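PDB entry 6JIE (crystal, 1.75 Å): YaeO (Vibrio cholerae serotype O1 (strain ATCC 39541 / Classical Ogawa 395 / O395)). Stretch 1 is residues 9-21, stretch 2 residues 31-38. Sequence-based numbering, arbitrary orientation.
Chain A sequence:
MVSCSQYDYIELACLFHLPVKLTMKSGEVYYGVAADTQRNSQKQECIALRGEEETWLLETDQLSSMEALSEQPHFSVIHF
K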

# COMPACT_ATOMS: atom_id res chain seq x y z
N TYR A 9 -7.91 3.06 16.16
CA TYR A 9 -7.87 2.77 14.73
C TYR A 9 -6.52 3.11 14.10
O TYR A 9 -6.14 2.51 13.09
CB TYR A 9 -9.00 3.52 14.02
CG TYR A 9 -10.35 2.88 14.26
CD1 TYR A 9 -10.66 1.65 13.70
CD2 TYR A 9 -11.31 3.51 15.04
CE1 TYR A 9 -11.89 1.06 13.92
CE2 TYR A 9 -12.54 2.92 15.27
CZ TYR A 9 -12.82 1.70 14.70
OH TYR A 9 -14.04 1.10 14.92
N ILE A 10 -5.79 4.06 14.69
CA ILE A 10 -4.42 4.32 14.25
C ILE A 10 -3.56 3.09 14.48
O ILE A 10 -2.83 2.64 13.59
CB ILE A 10 -3.85 5.54 14.99
CG1 ILE A 10 -4.68 6.78 14.66
CG2 ILE A 10 -2.39 5.75 14.62
CD1 ILE A 10 -4.68 7.12 13.21
N GLU A 11 -3.64 2.52 15.69
CA GLU A 11 -2.89 1.32 16.01
C GLU A 11 -3.28 0.17 15.09
O GLU A 11 -2.41 -0.56 14.59
CB GLU A 11 -3.13 0.94 17.48
CG GLU A 11 -2.57 -0.41 17.89
CD GLU A 11 -2.77 -0.71 19.36
OE1 GLU A 11 -3.94 -0.77 19.82
OE2 GLU A 11 -1.76 -0.88 20.08
N LEU A 12 -4.58 0.01 14.84
CA LEU A 12 -5.04 -1.07 13.98
C LEU A 12 -4.57 -0.90 12.54
O LEU A 12 -4.18 -1.88 11.90
CB LEU A 12 -6.56 -1.18 14.06
CG LEU A 12 -7.26 -2.23 13.21
CD1 LEU A 12 -8.46 -2.74 13.96
CD2 LEU A 12 -7.70 -1.65 11.87
N ALA A 13 -4.60 0.32 12.01
CA ALA A 13 -4.08 0.56 10.66
C ALA A 13 -2.61 0.18 10.56
O ALA A 13 -2.18 -0.39 9.55
CB ALA A 13 -4.26 2.03 10.27
N CYS A 14 -1.82 0.50 11.57
CA CYS A 14 -0.42 0.09 11.57
C CYS A 14 -0.27 -1.42 11.73
O CYS A 14 0.61 -2.02 11.10
CB CYS A 14 0.32 0.83 12.68
SG CYS A 14 0.40 2.61 12.40
N LEU A 15 -1.08 -2.04 12.60
CA LEU A 15 -0.96 -3.48 12.84
C LEU A 15 -1.10 -4.25 11.53
O LEU A 15 -0.34 -5.20 11.28
CB LEU A 15 -2.03 -3.94 13.84
CG LEU A 15 -2.05 -5.41 14.21
CD1 LEU A 15 -0.78 -5.75 14.99
CD2 LEU A 15 -3.31 -5.73 15.03
N PHE A 16 -2.05 -3.86 10.69
CA PHE A 16 -2.32 -4.54 9.43
C PHE A 16 -1.66 -3.86 8.23
O PHE A 16 -1.91 -4.27 7.10
CB PHE A 16 -3.83 -4.63 9.22
CG PHE A 16 -4.56 -5.42 10.29
CD1 PHE A 16 -4.10 -6.66 10.69
CD2 PHE A 16 -5.69 -4.92 10.90
CE1 PHE A 16 -4.76 -7.42 11.66
CE2 PHE A 16 -6.37 -5.66 11.89
CZ PHE A 16 -5.88 -6.90 12.26
N HIS A 17 -0.84 -2.83 8.45
CA HIS A 17 -0.20 -2.07 7.37
C HIS A 17 -1.21 -1.67 6.30
O HIS A 17 -1.06 -1.95 5.11
CB HIS A 17 0.96 -2.85 6.75
CG HIS A 17 2.09 -3.06 7.71
ND1 HIS A 17 2.60 -2.03 8.47
CD2 HIS A 17 2.78 -4.17 8.05
CE1 HIS A 17 3.58 -2.50 9.22
NE2 HIS A 17 3.71 -3.79 8.98
N LEU A 18 -2.24 -0.99 6.75
CA LEU A 18 -3.32 -0.66 5.83
C LEU A 18 -2.94 0.54 4.97
O LEU A 18 -2.33 1.49 5.47
CB LEU A 18 -4.59 -0.33 6.61
CG LEU A 18 -5.23 -1.48 7.38
CD1 LEU A 18 -6.55 -1.01 7.98
CD2 LEU A 18 -5.44 -2.68 6.48
N PRO A 19 -3.34 0.55 3.70
CA PRO A 19 -3.21 1.77 2.89
C PRO A 19 -4.23 2.79 3.35
O PRO A 19 -5.42 2.49 3.44
CB PRO A 19 -3.50 1.29 1.47
CG PRO A 19 -4.41 0.10 1.66
CD PRO A 19 -3.93 -0.56 2.94
N VAL A 20 -3.76 4.01 3.65
CA VAL A 20 -4.63 5.05 4.20
C VAL A 20 -4.30 6.40 3.61
O VAL A 20 -3.18 6.67 3.18
CB VAL A 20 -4.55 5.15 5.74
CG1 VAL A 20 -5.10 3.87 6.39
CG2 VAL A 20 -3.14 5.42 6.21
N LYS A 21 -5.32 7.26 3.59
CA LYS A 21 -5.21 8.67 3.29
C LYS A 21 -5.40 9.44 4.59
O LYS A 21 -6.45 9.32 5.24
CB LYS A 21 -6.26 9.09 2.25
CG LYS A 21 -6.39 10.60 2.05
CD LYS A 21 -7.62 10.89 1.19
CE LYS A 21 -8.03 12.34 1.21
NZ LYS A 21 -9.40 12.51 0.61
N TYR A 31 -0.98 10.26 1.44
CA TYR A 31 -1.40 8.90 1.12
C TYR A 31 -0.24 7.94 1.34
O TYR A 31 0.90 8.24 0.98
CB TYR A 31 -1.85 8.79 -0.36
CG TYR A 31 -3.08 9.59 -0.80
CD1 TYR A 31 -2.99 10.94 -1.10
CD2 TYR A 31 -4.31 8.97 -0.95
CE1 TYR A 31 -4.12 11.65 -1.52
CE2 TYR A 31 -5.43 9.68 -1.35
CZ TYR A 31 -5.33 11.01 -1.64
OH TYR A 31 -6.45 11.70 -2.05
N GLY A 32 -0.51 6.76 1.90
CA GLY A 32 0.54 5.75 1.92
C GLY A 32 0.11 4.55 2.73
O GLY A 32 -1.08 4.32 2.94
N VAL A 33 1.11 3.80 3.20
CA VAL A 33 0.90 2.61 4.01
C VAL A 33 1.20 2.94 5.46
O VAL A 33 2.27 3.48 5.78
CB VAL A 33 1.77 1.45 3.51
CG1 VAL A 33 1.57 0.20 4.39
CG2 VAL A 33 1.45 1.16 2.04
N ALA A 34 0.24 2.65 6.34
CA ALA A 34 0.43 2.87 7.77
C ALA A 34 1.48 1.91 8.30
O ALA A 34 1.28 0.69 8.30
CB ALA A 34 -0.89 2.67 8.51
N ALA A 35 2.61 2.45 8.76
CA ALA A 35 3.77 1.63 9.11
C ALA A 35 3.86 1.33 10.60
O ALA A 35 3.98 0.17 10.99
CB ALA A 35 5.05 2.33 8.64
N ASP A 36 3.81 2.36 11.43
CA ASP A 36 4.04 2.16 12.86
C ASP A 36 3.64 3.44 13.58
O ASP A 36 3.46 4.50 12.96
CB ASP A 36 5.50 1.80 13.14
CG ASP A 36 5.69 1.09 14.48
OD1 ASP A 36 4.70 0.92 15.23
OD2 ASP A 36 6.83 0.70 14.78
N THR A 37 3.47 3.31 14.88
CA THR A 37 3.35 4.47 15.75
C THR A 37 4.67 4.64 16.48
O THR A 37 5.27 3.66 16.92
CB THR A 37 2.20 4.32 16.74
OG1 THR A 37 2.32 3.05 17.39
CG2 THR A 37 0.86 4.38 16.02
N GLN A 38 5.16 5.87 16.54
CA GLN A 38 6.40 6.13 17.26
C GLN A 38 6.42 7.60 17.61
O GLN A 38 5.61 8.38 17.11
CB GLN A 38 7.62 5.75 16.41
CG GLN A 38 7.74 6.57 15.14
CD GLN A 38 8.89 6.12 14.25
OE1 GLN A 38 10.00 6.66 14.33
NE2 GLN A 38 8.63 5.15 13.39
O HOH W 1 2.98 -2.68 12.51

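The N-terminal helix, residues 9-15, packs across strand 33-38, their axes approaching to 6.6 Å at an angle of 115°, before residues 19-21 pair antiparallel with residues 31-33. Near the beginning of the helix, Ile 10 is buried and its CG2 lies 3.8 Å from CG2 of Thr 37, a methyl-to-methyl contact. One turn later the helix comes close to the strand at Ala 34, whose CB points toward it. CB of Ala 13 is 3.9 Å from CB of Ala 34, and SG of Cys 14 is 4.1 Å from that same methyl; these small side chains allow the CA atoms of Cys 14 and Ala 34 to sit 4.8 Å apart. The Cys 14 sulfur also rests 3.5 Å from C of Asp 36. A water donates to Cys 14 O (2.8 Å) and, weakly, to Ala 35 O (3.4 Å).

Past the helix, His 17 adopts positive phi and psi (48°, 56°), and its ring meets the strand edge-on. Its ND1 donates to Ala 34 O at 3.0 Å, giving a buried imidazole a backbone partner; the same oxygen receives a CA-H...O contact from His 17 CA (3.3 Å). Ala 34 N donates to Leu 18 O (3.0 Å) while the CA-to-CB bond of Leu 18 points away from the strand. Pro 19, which has no amide hydrogen, occupies a non-hydrogen-bonded pair with Val 33, so no donor is missed there. Val 20 forms the reciprocal pair with Gly 32: Val 20 N to Gly 32 O, 2.8 Å, and Gly 32 N to Val 20 O, 3.0 Å. Its CG2 reaches Ala 34 CB at 4.2 Å. Finally, the extended Lys 21 chain lays CG over the Tyr 31 ring, 4.0 Å from its centroid, while NZ is hydrogen-bonded elsewhere in the structure. Together the stretches bury 620 Å².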